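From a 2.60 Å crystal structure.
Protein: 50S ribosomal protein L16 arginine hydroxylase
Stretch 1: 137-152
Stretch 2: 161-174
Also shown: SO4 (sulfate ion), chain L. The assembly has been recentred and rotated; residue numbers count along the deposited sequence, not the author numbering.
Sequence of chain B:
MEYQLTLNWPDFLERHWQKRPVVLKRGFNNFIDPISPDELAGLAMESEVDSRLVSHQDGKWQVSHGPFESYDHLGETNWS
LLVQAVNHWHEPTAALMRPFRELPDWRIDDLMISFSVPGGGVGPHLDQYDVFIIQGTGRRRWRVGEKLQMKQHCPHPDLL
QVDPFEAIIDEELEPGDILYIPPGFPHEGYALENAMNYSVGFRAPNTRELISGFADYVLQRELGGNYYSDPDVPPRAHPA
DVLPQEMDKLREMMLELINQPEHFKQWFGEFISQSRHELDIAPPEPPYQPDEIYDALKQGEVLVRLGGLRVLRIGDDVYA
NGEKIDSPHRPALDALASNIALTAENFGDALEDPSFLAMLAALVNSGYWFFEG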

# COMPACT_ATOMS: atom_id res chain seq x y z
N THR B 137 1.14 38.55 22.38
CA THR B 137 0.44 39.75 22.82
C THR B 137 -0.99 39.42 23.22
O THR B 137 -1.62 38.54 22.64
CB THR B 137 0.35 40.81 21.70
OG1 THR B 137 -0.52 40.33 20.66
CG2 THR B 137 1.72 41.10 21.12
N GLY B 138 -1.50 40.14 24.22
CA GLY B 138 -2.86 39.94 24.67
C GLY B 138 -2.99 38.83 25.69
O GLY B 138 -1.99 38.42 26.29
N ARG B 139 -4.21 38.37 25.91
CA ARG B 139 -4.47 37.30 26.87
C ARG B 139 -5.57 36.35 26.40
O ARG B 139 -6.52 36.77 25.72
CB ARG B 139 -4.84 37.87 28.24
CG ARG B 139 -3.70 38.56 28.97
CD ARG B 139 -4.06 38.93 30.39
NE ARG B 139 -5.34 39.62 30.48
CZ ARG B 139 -6.41 39.13 31.09
NH1 ARG B 139 -6.36 37.94 31.67
NH2 ARG B 139 -7.54 39.83 31.12
N ARG B 140 -5.45 35.09 26.77
CA ARG B 140 -6.48 34.10 26.49
C ARG B 140 -6.75 33.25 27.72
O ARG B 140 -5.87 33.04 28.55
CB ARG B 140 -6.07 33.18 25.34
CG ARG B 140 -5.66 33.91 24.08
CD ARG B 140 -5.47 32.95 22.93
NE ARG B 140 -6.74 32.65 22.26
CZ ARG B 140 -6.90 31.63 21.42
NH1 ARG B 140 -5.89 30.82 21.15
NH2 ARG B 140 -8.08 31.43 20.85
N ARG B 141 -7.98 32.78 27.82
CA ARG B 141 -8.33 31.78 28.81
C ARG B 141 -8.17 30.42 28.16
O ARG B 141 -8.78 30.15 27.12
CB ARG B 141 -9.77 31.97 29.28
CG ARG B 141 -10.23 30.95 30.31
CD ARG B 141 -11.69 31.17 30.65
NE ARG B 141 -12.18 30.21 31.64
CZ ARG B 141 -13.44 30.15 32.04
NH1 ARG B 141 -14.34 30.98 31.53
NH2 ARG B 141 -13.81 29.25 32.95
N TRP B 142 -7.32 29.60 28.75
CA TRP B 142 -7.09 28.23 28.31
C TRP B 142 -7.59 27.23 29.34
O TRP B 142 -7.38 27.38 30.55
CB TRP B 142 -5.62 27.99 27.99
CG TRP B 142 -5.26 28.36 26.59
CD1 TRP B 142 -4.61 29.48 26.18
CD2 TRP B 142 -5.56 27.60 25.40
NE1 TRP B 142 -4.47 29.46 24.81
CE2 TRP B 142 -5.03 28.35 24.32
CE3 TRP B 142 -6.20 26.39 25.16
CZ2 TRP B 142 -5.15 27.88 23.00
CZ3 TRP B 142 -6.31 25.95 23.85
CH2 TRP B 142 -5.78 26.70 22.79
N ARG B 143 -8.26 26.20 28.82
CA ARG B 143 -8.85 25.15 29.62
C ARG B 143 -8.45 23.79 29.05
O ARG B 143 -8.50 23.57 27.84
CB ARG B 143 -10.37 25.29 29.66
CG ARG B 143 -10.86 26.58 30.29
CD ARG B 143 -12.37 26.72 30.24
NE ARG B 143 -13.04 25.70 31.05
CZ ARG B 143 -13.67 24.64 30.55
NH1 ARG B 143 -13.71 24.46 29.23
NH2 ARG B 143 -14.24 23.77 31.36
N VAL B 144 -8.02 22.89 29.93
CA VAL B 144 -7.69 21.53 29.54
C VAL B 144 -8.40 20.55 30.46
O VAL B 144 -8.34 20.68 31.68
CB VAL B 144 -6.17 21.26 29.62
CG1 VAL B 144 -5.84 19.93 28.97
CG2 VAL B 144 -5.39 22.39 28.96
N GLY B 145 -9.07 19.56 29.87
CA GLY B 145 -9.77 18.56 30.65
C GLY B 145 -8.95 17.29 30.80
O GLY B 145 -7.91 17.13 30.17
N GLU B 146 -9.42 16.39 31.66
CA GLU B 146 -8.76 15.11 31.85
C GLU B 146 -8.88 14.30 30.56
O GLU B 146 -9.77 14.54 29.75
CB GLU B 146 -9.39 14.36 33.03
CG GLU B 146 -8.65 13.10 33.45
CD GLU B 146 -7.17 13.35 33.70
OE1 GLU B 146 -6.81 13.78 34.81
OE2 GLU B 146 -6.37 13.09 32.78
N LYS B 147 -7.99 13.33 30.38
CA LYS B 147 -7.95 12.57 29.15
C LYS B 147 -8.86 11.36 29.33
O LYS B 147 -8.57 10.45 30.10
CB LYS B 147 -6.52 12.12 28.87
CG LYS B 147 -6.35 11.10 27.76
CD LYS B 147 -4.97 10.47 27.86
CE LYS B 147 -4.56 9.75 26.60
NZ LYS B 147 -3.15 9.27 26.70
N LEU B 148 -9.97 11.38 28.59
CA LEU B 148 -11.02 10.39 28.72
C LEU B 148 -11.66 10.22 27.35
O LEU B 148 -11.70 11.17 26.57
CB LEU B 148 -12.09 10.87 29.71
CG LEU B 148 -11.67 11.34 31.11
CD1 LEU B 148 -12.82 12.05 31.80
CD2 LEU B 148 -11.17 10.18 31.95
N GLN B 149 -12.15 9.02 27.07
CA GLN B 149 -12.80 8.76 25.79
C GLN B 149 -14.06 9.60 25.64
O GLN B 149 -14.93 9.59 26.51
CB GLN B 149 -13.13 7.27 25.66
CG GLN B 149 -13.54 6.84 24.26
N MSE B 150 -14.15 10.34 24.54
CA MSE B 150 -15.30 11.20 24.29
C MSE B 150 -15.62 11.32 22.80
O MSE B 150 -14.72 11.34 21.96
CB MSE B 150 -15.08 12.59 24.91
CG MSE B 150 -13.72 13.20 24.61
SE MSE B 150 -13.46 14.89 25.56
CE MSE B 150 -13.77 14.27 27.39
N LYS B 151 -16.90 11.39 22.48
CA LYS B 151 -17.36 11.44 21.10
C LYS B 151 -17.09 12.79 20.45
O LYS B 151 -17.43 13.84 21.00
CB LYS B 151 -18.86 11.11 21.03
N GLN B 152 -16.48 12.77 19.27
CA GLN B 152 -16.23 13.99 18.52
C GLN B 152 -17.44 14.38 17.68
O GLN B 152 -18.02 13.54 17.00
CB GLN B 152 -14.99 13.84 17.63
CG GLN B 152 -13.67 13.80 18.39
CD GLN B 152 -12.47 14.06 17.51
OE1 GLN B 152 -12.41 13.60 16.37
NE2 GLN B 152 -11.50 14.81 18.03
N GLN B 161 -14.91 19.16 17.02
CA GLN B 161 -15.09 19.56 18.41
C GLN B 161 -15.53 18.39 19.29
O GLN B 161 -15.96 17.35 18.80
CB GLN B 161 -16.09 20.70 18.54
CG GLN B 161 -15.55 22.06 18.14
CD GLN B 161 -16.54 23.18 18.40
OE1 GLN B 161 -17.64 22.95 18.90
NE2 GLN B 161 -16.16 24.41 18.06
N VAL B 162 -15.41 18.58 20.60
CA VAL B 162 -15.95 17.62 21.56
C VAL B 162 -17.00 18.32 22.41
O VAL B 162 -17.24 19.52 22.26
CB VAL B 162 -14.85 17.06 22.48
CG1 VAL B 162 -13.81 16.30 21.68
CG2 VAL B 162 -14.20 18.19 23.27
N ASP B 163 -17.63 17.56 23.31
CA ASP B 163 -18.59 18.14 24.23
C ASP B 163 -17.82 18.90 25.31
O ASP B 163 -16.66 18.60 25.56
CB ASP B 163 -19.45 17.04 24.86
CG ASP B 163 -20.21 16.23 23.82
OD1 ASP B 163 -20.35 16.71 22.67
OD2 ASP B 163 -20.65 15.10 24.14
N PRO B 164 -18.46 19.91 25.93
CA PRO B 164 -17.79 20.67 26.98
C PRO B 164 -17.31 19.76 28.11
O PRO B 164 -17.96 18.77 28.42
CB PRO B 164 -18.87 21.63 27.49
CG PRO B 164 -20.17 21.05 27.01
CD PRO B 164 -19.84 20.39 25.70
N PHE B 165 -16.17 20.11 28.70
CA PHE B 165 -15.52 19.23 29.66
C PHE B 165 -15.23 19.94 30.97
O PHE B 165 -15.17 21.17 31.03
CB PHE B 165 -14.22 18.69 29.06
CG PHE B 165 -13.32 19.77 28.50
CD1 PHE B 165 -12.41 20.42 29.31
CD2 PHE B 165 -13.40 20.12 27.16
CE1 PHE B 165 -11.59 21.41 28.80
CE2 PHE B 165 -12.58 21.11 26.64
CZ PHE B 165 -11.67 21.75 27.47
N GLU B 166 -15.05 19.15 32.02
CA GLU B 166 -14.61 19.67 33.31
C GLU B 166 -13.10 19.86 33.26
O GLU B 166 -12.35 18.91 33.02
CB GLU B 166 -14.99 18.70 34.42
CG GLU B 166 -14.37 19.01 35.77
CD GLU B 166 -14.88 18.09 36.86
OE1 GLU B 166 -15.99 17.53 36.69
OE2 GLU B 166 -14.18 17.92 37.88
N ALA B 167 -12.66 21.09 33.48
CA ALA B 167 -11.25 21.44 33.29
C ALA B 167 -10.36 21.03 34.46
O ALA B 167 -10.67 21.33 35.62
CB ALA B 167 -11.11 22.93 33.02
N ILE B 168 -9.27 20.33 34.16
CA ILE B 168 -8.22 20.12 35.14
C ILE B 168 -7.23 21.28 35.09
O ILE B 168 -6.39 21.44 35.98
CB ILE B 168 -7.48 18.79 34.94
CG1 ILE B 168 -6.65 18.81 33.65
CG2 ILE B 168 -8.46 17.63 34.93
CD1 ILE B 168 -5.86 17.54 33.41
N ILE B 169 -7.33 22.09 34.04
CA ILE B 169 -6.59 23.34 33.97
C ILE B 169 -7.50 24.46 33.48
O ILE B 169 -8.05 24.36 32.40
CB ILE B 169 -5.37 23.25 33.02
CG1 ILE B 169 -4.30 22.31 33.60
CG2 ILE B 169 -4.77 24.62 32.77
CD1 ILE B 169 -3.11 22.09 32.68
N ASP B 170 -7.68 25.50 34.28
CA ASP B 170 -8.37 26.69 33.80
C ASP B 170 -7.54 27.91 34.20
O ASP B 170 -7.45 28.23 35.38
CB ASP B 170 -9.77 26.77 34.43
CG ASP B 170 -10.67 27.78 33.74
OD1 ASP B 170 -10.16 28.80 33.24
OD2 ASP B 170 -11.90 27.56 33.71
N GLU B 171 -6.98 28.61 33.21
CA GLU B 171 -6.06 29.71 33.51
C GLU B 171 -6.07 30.79 32.44
O GLU B 171 -6.51 30.57 31.31
CB GLU B 171 -4.62 29.19 33.69
CG GLU B 171 -4.39 28.29 34.89
CD GLU B 171 -2.93 28.15 35.26
OE1 GLU B 171 -2.15 29.09 35.00
OE2 GLU B 171 -2.55 27.10 35.83
N GLU B 172 -5.58 31.98 32.80
CA GLU B 172 -5.38 33.06 31.84
C GLU B 172 -3.90 33.19 31.56
O GLU B 172 -3.09 33.37 32.47
CB GLU B 172 -5.91 34.37 32.40
CG GLU B 172 -7.38 34.35 32.77
CD GLU B 172 -7.79 35.57 33.56
OE1 GLU B 172 -6.91 36.23 34.15
OE2 GLU B 172 -9.00 35.89 33.59
N LEU B 173 -3.53 33.12 30.28
CA LEU B 173 -2.12 33.11 29.91
C LEU B 173 -1.58 34.50 29.59
O LEU B 173 -2.13 35.22 28.75
CB LEU B 173 -1.88 32.15 28.74
CG LEU B 173 -1.46 30.71 29.09
CD1 LEU B 173 -2.29 30.14 30.22
CD2 LEU B 173 -1.55 29.81 27.86
N GLU B 174 -0.50 34.86 30.27
CA GLU B 174 0.18 36.12 30.02
C GLU B 174 1.21 35.88 28.92
O GLU B 174 1.62 34.74 28.70
CB GLU B 174 0.86 36.61 31.30
CG GLU B 174 0.00 36.46 32.56
CD GLU B 174 -1.09 37.51 32.68
OE1 GLU B 174 -1.30 38.27 31.72
OE2 GLU B 174 -1.75 37.57 33.75
S SO4 L . -5.61 28.09 18.78
O1 SO4 L . -4.30 28.73 18.94
O2 SO4 L . -5.45 26.64 18.82
O3 SO4 L . -6.49 28.49 19.88
O4 SO4 L . -6.18 28.49 17.51

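The two stretches pair as neighbouring antiparallel β-strands, a ladder of backbone hydrogen bonds whose two faces are put to different use, one mainly for charge, the other mostly for packing. The strand through Trp142 runs at 170° to the strand through Glu171, with the axes 4.6 Å apart at their closest, and the contact buries 1208 Å², both sides summed.

The ladder shows the alternation expected of antiparallel strands. Trp142 and Glu171 form a hydrogen-bonded pair, Trp142 N giving to Glu171 O at 2.9 Å and Glu171 N returning to Trp142 O at 3.0 Å. Val144 and Ile169 repeat the motif: Val144 N to Ile169 O and Ile169 N to Val144 O are both 2.9 Å. Val144 O also accepts a weak bond from Ile168 N (2.7 Å, 130°), where the chain turns a corner. The non-hydrogen-bonded pair Arg143-Asp170 lies between these rungs and Arg141-Glu172 beyond the first; their CA atoms are 4.5 Å and 4.4 Å apart, against 5.5 Å between Trp142 CA and Glu171 CA. Arg143 CA also comes within 3.0 Å of Ile169 O in a CA-H...O contact.

Alternation also sorts the side chains. On the face carrying Arg141, Arg143, Asp170 and Glu172, charge prevails, and both carboxylates are exposed. Arg141, fully extended with all four chi angles near 180°, reaches diagonally to Asp170 and presents its edge to the carboxylate, so that two bonds form at once: Arg141 NE to Asp170 OD1 at 2.9 Å and Arg141 NH2 to Asp170 OD2 at 2.7 Å. Arg143 also bridges to Asp170, but its NE to Asp170 OD2 bond is weak at 3.4 Å. With chi3 at 65°, Arg143 NH1 lies over one face of the buried Phe165 ring, 3.7 Å from Phe165 CE1, while Arg143 NH2 donates to Phe165 O at 2.8 Å. One arginine thus serves a carboxylate, a carbonyl and an aromatic face. Before the strand, Arg139 adds a salt bridge, NH1 to Glu172 OE1 at 3.1 Å.

The face of Trp142 and Val144 is more apolar: Trp142 CD1 packs on Leu173 CD2 at 3.5 Å, all three residues being buried, and Val144 CB faces Ile169 CB at 4.0 Å, β-branched residues that suit a strand. Glu171 and Arg140 share this face, but the end of Arg140 leads away, and its NH1 binds a sulfate, probably from the crystallisation liquor, at O3 (2.7 Å).

Glycine has its own place. Phe165 CE1 lies 3.3 Å from Gly145 N, and a CB on Gly145 would fall 2.6 Å from Phe165 CD1, a clash. Farther along, selenomethionine Met150 makes a separate apolar contact, its SE 4.0 Å from Val162 CB.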